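Local coordinates for putative exported protein (Bordetella pertussis Tohama I, PDB 2PFY) that binds pyroglutamic acid in the periplasm as a DctP-type extracytoplasmic solute receptor, probably delivering it to a tripartite ATP-independent transporter, at residues G117-P122 and A204-S209; P121-Y126 and L181-T186. All blocks are in the same frame, centred on the assembly; numbering follows the deposited sequence.

Contact 1 (G117-P122 and A204-S209). With PCA (pyroglutamic acid), chain E.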
# COMPACT_ATOMS: atom_id res chain seq x y z
N GLY A 117 7.36 0.17 -8.08
CA GLY A 117 6.48 0.63 -7.01
C GLY A 117 5.44 1.63 -7.50
O GLY A 117 5.60 2.25 -8.57
N SER A 118 4.35 1.78 -6.75
CA SER A 118 3.41 2.88 -6.98
C SER A 118 2.73 3.14 -5.67
O SER A 118 2.59 2.22 -4.85
CB SER A 118 2.37 2.54 -8.05
OG SER A 118 2.96 2.51 -9.33
N PRO A 119 2.36 4.41 -5.43
CA PRO A 119 1.76 4.74 -4.14
C PRO A 119 0.22 4.62 -4.15
O PRO A 119 -0.43 4.83 -5.18
CB PRO A 119 2.18 6.22 -3.95
CG PRO A 119 2.11 6.78 -5.38
CD PRO A 119 2.59 5.62 -6.26
N TRP A 120 -0.33 4.25 -3.02
CA TRP A 120 -1.72 4.53 -2.69
C TRP A 120 -1.84 6.05 -2.43
O TRP A 120 -0.83 6.74 -2.26
CB TRP A 120 -2.08 3.79 -1.39
CG TRP A 120 -2.28 2.33 -1.60
CD1 TRP A 120 -1.35 1.32 -1.45
CD2 TRP A 120 -3.51 1.71 -1.98
NE1 TRP A 120 -1.94 0.11 -1.70
CE2 TRP A 120 -3.27 0.32 -2.02
CE3 TRP A 120 -4.80 2.20 -2.28
CZ2 TRP A 120 -4.27 -0.60 -2.35
CZ3 TRP A 120 -5.80 1.29 -2.62
CH2 TRP A 120 -5.53 -0.10 -2.64
N PRO A 121 -3.08 6.58 -2.42
CA PRO A 121 -3.27 7.94 -1.95
C PRO A 121 -3.09 8.01 -0.42
O PRO A 121 -2.96 6.97 0.25
CB PRO A 121 -4.72 8.29 -2.39
CG PRO A 121 -5.10 7.19 -3.42
CD PRO A 121 -4.34 5.98 -2.89
N PRO A 122 -3.02 9.24 0.14
CA PRO A 122 -2.86 9.41 1.58
C PRO A 122 -3.99 8.77 2.39
O PRO A 122 -5.13 8.67 1.89
CB PRO A 122 -2.88 10.93 1.75
CG PRO A 122 -2.40 11.46 0.41
CD PRO A 122 -3.05 10.52 -0.58
N ALA A 204 -2.53 10.45 7.04
CA ALA A 204 -1.66 9.91 8.09
C ALA A 204 -0.30 9.44 7.52
O ALA A 204 0.78 9.69 8.10
CB ALA A 204 -2.34 8.79 8.84
N PHE A 205 -0.35 8.77 6.37
CA PHE A 205 0.82 8.36 5.64
C PHE A 205 0.45 7.97 4.22
O PHE A 205 -0.73 7.98 3.82
CB PHE A 205 1.56 7.20 6.37
CG PHE A 205 0.70 6.00 6.63
CD1 PHE A 205 0.64 4.94 5.70
CD2 PHE A 205 -0.10 5.94 7.77
CE1 PHE A 205 -0.17 3.83 5.92
CE2 PHE A 205 -0.95 4.81 7.99
CZ PHE A 205 -0.96 3.76 7.09
N ILE A 206 1.46 7.68 3.42
CA ILE A 206 1.17 7.23 2.08
C ILE A 206 1.90 5.90 1.78
O ILE A 206 3.12 5.89 1.47
CB ILE A 206 1.18 8.39 0.95
CG1 ILE A 206 2.16 8.13 -0.15
CG2 ILE A 206 1.10 9.87 1.43
CD1 ILE A 206 1.63 7.20 -1.07
N PRO A 207 1.17 4.77 1.91
CA PRO A 207 1.82 3.47 1.83
C PRO A 207 2.03 3.10 0.37
O PRO A 207 1.24 3.48 -0.50
CB PRO A 207 0.85 2.53 2.56
CG PRO A 207 -0.57 3.17 2.25
CD PRO A 207 -0.30 4.66 2.12
N GLN A 208 3.15 2.44 0.10
CA GLN A 208 3.50 2.04 -1.26
C GLN A 208 3.01 0.63 -1.53
O GLN A 208 2.86 -0.18 -0.63
CB GLN A 208 5.00 2.05 -1.46
CG GLN A 208 5.67 3.39 -1.17
CD GLN A 208 5.15 4.53 -2.03
OE1 GLN A 208 4.88 4.37 -3.20
NE2 GLN A 208 5.06 5.70 -1.45
N SER A 209 2.80 0.36 -2.81
CA SER A 209 2.54 -0.98 -3.27
C SER A 209 3.69 -1.34 -4.23
O SER A 209 4.22 -0.46 -4.90
CB SER A 209 1.18 -0.94 -3.95
OG SER A 209 1.18 -1.63 -5.16
N PCA E . -5.82 0.68 0.66
CA PCA E . -5.19 -0.57 1.14
CB PCA E . -3.86 -0.26 1.78
CG PCA E . -3.73 1.24 1.76
CD PCA E . -4.94 1.73 1.04
OE PCA E . -5.14 2.91 0.74
C PCA E . -6.10 -1.27 2.14
O PCA E . -5.93 -2.44 2.51
OXT PCA E . -7.04 -0.65 2.59

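Contact 2 (P121-Y126 and L181-T186). With PCA (pyroglutamic acid), chain E.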
# COMPACT_ATOMS: atom_id res chain seq x y z
N PRO A 121 -3.08 6.58 -2.42
CA PRO A 121 -3.27 7.94 -1.95
C PRO A 121 -3.09 8.01 -0.42
O PRO A 121 -2.96 6.97 0.25
CB PRO A 121 -4.72 8.29 -2.39
CG PRO A 121 -5.10 7.19 -3.42
CD PRO A 121 -4.34 5.98 -2.89
N PRO A 122 -3.02 9.24 0.14
CA PRO A 122 -2.86 9.41 1.58
C PRO A 122 -3.99 8.77 2.39
O PRO A 122 -5.13 8.67 1.89
CB PRO A 122 -2.88 10.93 1.75
CG PRO A 122 -2.40 11.46 0.41
CD PRO A 122 -3.05 10.52 -0.58
N GLN A 123 -3.69 8.32 3.62
CA GLN A 123 -4.66 7.54 4.39
C GLN A 123 -5.53 8.46 5.26
O GLN A 123 -5.00 9.22 6.07
CB GLN A 123 -3.95 6.52 5.29
CG GLN A 123 -2.96 5.60 4.54
CD GLN A 123 -3.67 4.64 3.60
OE1 GLN A 123 -3.73 4.84 2.38
NE2 GLN A 123 -4.25 3.63 4.16
N GLY A 124 -6.84 8.38 5.08
CA GLY A 124 -7.81 9.09 5.96
C GLY A 124 -8.47 8.11 6.93
O GLY A 124 -8.14 6.91 6.96
N ILE A 125 -9.40 8.64 7.73
CA ILE A 125 -10.12 7.85 8.74
C ILE A 125 -11.59 7.82 8.38
O ILE A 125 -12.15 8.86 8.05
CB ILE A 125 -9.92 8.47 10.16
CG1 ILE A 125 -8.44 8.34 10.54
CG2 ILE A 125 -10.83 7.75 11.23
CD1 ILE A 125 -7.94 9.21 11.71
N TYR A 126 -12.19 6.63 8.39
CA TYR A 126 -13.61 6.47 8.09
C TYR A 126 -14.33 6.01 9.34
O TYR A 126 -13.88 5.07 10.00
CB TYR A 126 -13.87 5.40 7.02
CG TYR A 126 -13.32 5.67 5.63
CD1 TYR A 126 -14.18 5.96 4.57
CD2 TYR A 126 -11.95 5.59 5.37
CE1 TYR A 126 -13.70 6.15 3.26
CE2 TYR A 126 -11.44 5.81 4.06
CZ TYR A 126 -12.32 6.08 3.01
OH TYR A 126 -11.84 6.29 1.74
N LEU A 181 -8.94 2.97 8.57
CA LEU A 181 -8.02 3.95 8.06
C LEU A 181 -7.57 3.41 6.73
O LEU A 181 -7.08 2.26 6.64
CB LEU A 181 -6.81 4.11 8.99
CG LEU A 181 -5.67 4.99 8.42
CD1 LEU A 181 -5.16 6.07 9.40
CD2 LEU A 181 -4.50 4.11 7.96
N THR A 182 -7.77 4.21 5.68
CA THR A 182 -7.43 3.80 4.31
C THR A 182 -7.58 5.00 3.40
O THR A 182 -8.12 6.04 3.83
CB THR A 182 -8.27 2.55 3.81
OG1 THR A 182 -7.70 2.03 2.60
CG2 THR A 182 -9.79 2.87 3.57
N SER A 183 -7.15 4.85 2.14
CA SER A 183 -7.19 5.93 1.18
C SER A 183 -8.62 6.15 0.68
O SER A 183 -9.51 5.25 0.82
CB SER A 183 -6.32 5.60 -0.04
OG SER A 183 -6.84 4.43 -0.65
N PRO A 184 -8.84 7.30 0.04
CA PRO A 184 -10.08 7.48 -0.71
C PRO A 184 -10.19 6.51 -1.91
O PRO A 184 -11.30 6.27 -2.38
CB PRO A 184 -10.04 8.95 -1.15
CG PRO A 184 -8.53 9.31 -1.18
CD PRO A 184 -7.98 8.51 0.01
N ALA A 185 -9.08 5.93 -2.37
CA ALA A 185 -9.17 4.94 -3.47
C ALA A 185 -9.92 3.69 -3.03
O ALA A 185 -10.79 3.19 -3.75
CB ALA A 185 -7.78 4.56 -3.99
N THR A 186 -9.55 3.16 -1.86
CA THR A 186 -10.26 2.00 -1.28
C THR A 186 -11.70 2.39 -0.93
O THR A 186 -12.63 1.59 -1.12
CB THR A 186 -9.51 1.48 -0.04
OG1 THR A 186 -8.28 0.89 -0.48
CG2 THR A 186 -10.34 0.42 0.73
N PCA E . -5.82 0.68 0.66
CA PCA E . -5.19 -0.57 1.14
CB PCA E . -3.86 -0.26 1.78
CG PCA E . -3.73 1.24 1.76
CD PCA E . -4.94 1.73 1.04
OE PCA E . -5.14 2.91 0.74
C PCA E . -6.10 -1.27 2.14
O PCA E . -5.93 -2.44 2.51
OXT PCA E . -7.04 -0.65 2.59

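Contact 1 (G117-P122 and A204-S209)
S118 and S209 face each other as a hydrogen-bonded antiparallel pair, and their backbones satisfy each other in both directions. S118 N gives its hydrogen to S209 O at 2.9 Å, and S209 N returns one to S118 O at 2.8 Å, nearly straight at 167°. One residue on, P119 and Q208 form the non-hydrogen-bonded pair, where backbone groups point outward: Q208 N to the carboxylate of D80, P119 O to the hydroxyl of Y15. Q208 OE1 lies against P119 CA at 3.3 Å. Beyond the strands the pairing makes one last link, W120 N to P207 O at 3.1 Å. P122 CG sits 4.0 Å from I206 CG2, the two side chains side by side and pointing the same way.

The serine hydroxyls look elsewhere: S118 OG bonds G117 O at 2.8 Å, while S209 OG is held by E64. W120 O, by contrast, is buried with no polar partner in the model. W120 CG, anti to the carbonyl carbon (chi1 -75°), starts the indole out beside P207, whose O lies at the ring edge, in plane. Pyroglutamic acid covers one indole face, its CD 3.3 Å above the plane.

The contact joins the ends of strands 112-119 and 208-214 of the five-stranded mixed sheet and runs on into pocket loops. Its backbone is mostly satisfied within the protein. W120 and P207 give the ligand van der Waals contact; its polar bonds come from other residues.

Contact 2 (P121-Y126 and L181-T186)
Y126 CG stands anti to the carbonyl carbon (chi1 -64°), and the ring it carries brings OH to S183 O, donating at 2.7 Å from above the carbonyl plane. Ring carbon CE2 meets T182 CG2 at 3.4 Å, so the tyrosine touches the backbone of S183 and the methyl of T182, both of which bind pyroglutamic acid. In S183, chi1 of 61° sets OG between the backbone N and the carbonyl carbon, where it donates to the lactam oxygen OE at 2.7 Å; S183 N adds a second bond. T182 OG1 donates to OXT, and the lactam N-H goes to T186 OG1, almost straight at 173°. As N-cap, S183 OG also accepts from T186 N, and weakly from A185 N, which ties the ligand's grip to the start of a helix.

G124 and T182 exchange backbone bonds as a hydrogen-bonded antiparallel pair. P121 CD presses tightly on S183 CB at 3.5 Å, and P121 CG meets A185 CB at 3.8 Å. L181 CD2 packs on Q123 CB at 3.6 Å, the side chains crossing at about a right angle.

Strand 124-127 lies between strands 180-182 and 198-201, with I125 against helix 267-287. P121 and P184 rest on helix 223-257, and A185 touches both that helix and helix 15-30.

The two contacts share P121 and P122, where the chain passes from strand 112-119 to strand 124-127, and their centres lie about 10 Å apart. Along the chain the common stretch comes first, then 181-186, then 204-209. Contact 1 belongs to the edge of the five-stranded mixed sheet, contact 2 to the edge of the four-stranded one, so the stretch 117-126 crosses between the two sheets, as in the two-lobed periplasmic binding proteins. Q123 probably joins the contacts by backbone hydrogen bonds to A204 and F205. Both touch pyroglutamic acid: contact 1 supplies apolar cover, contact 2 hydrogen bonds, with R48, R143 and T165 contributing further bonds.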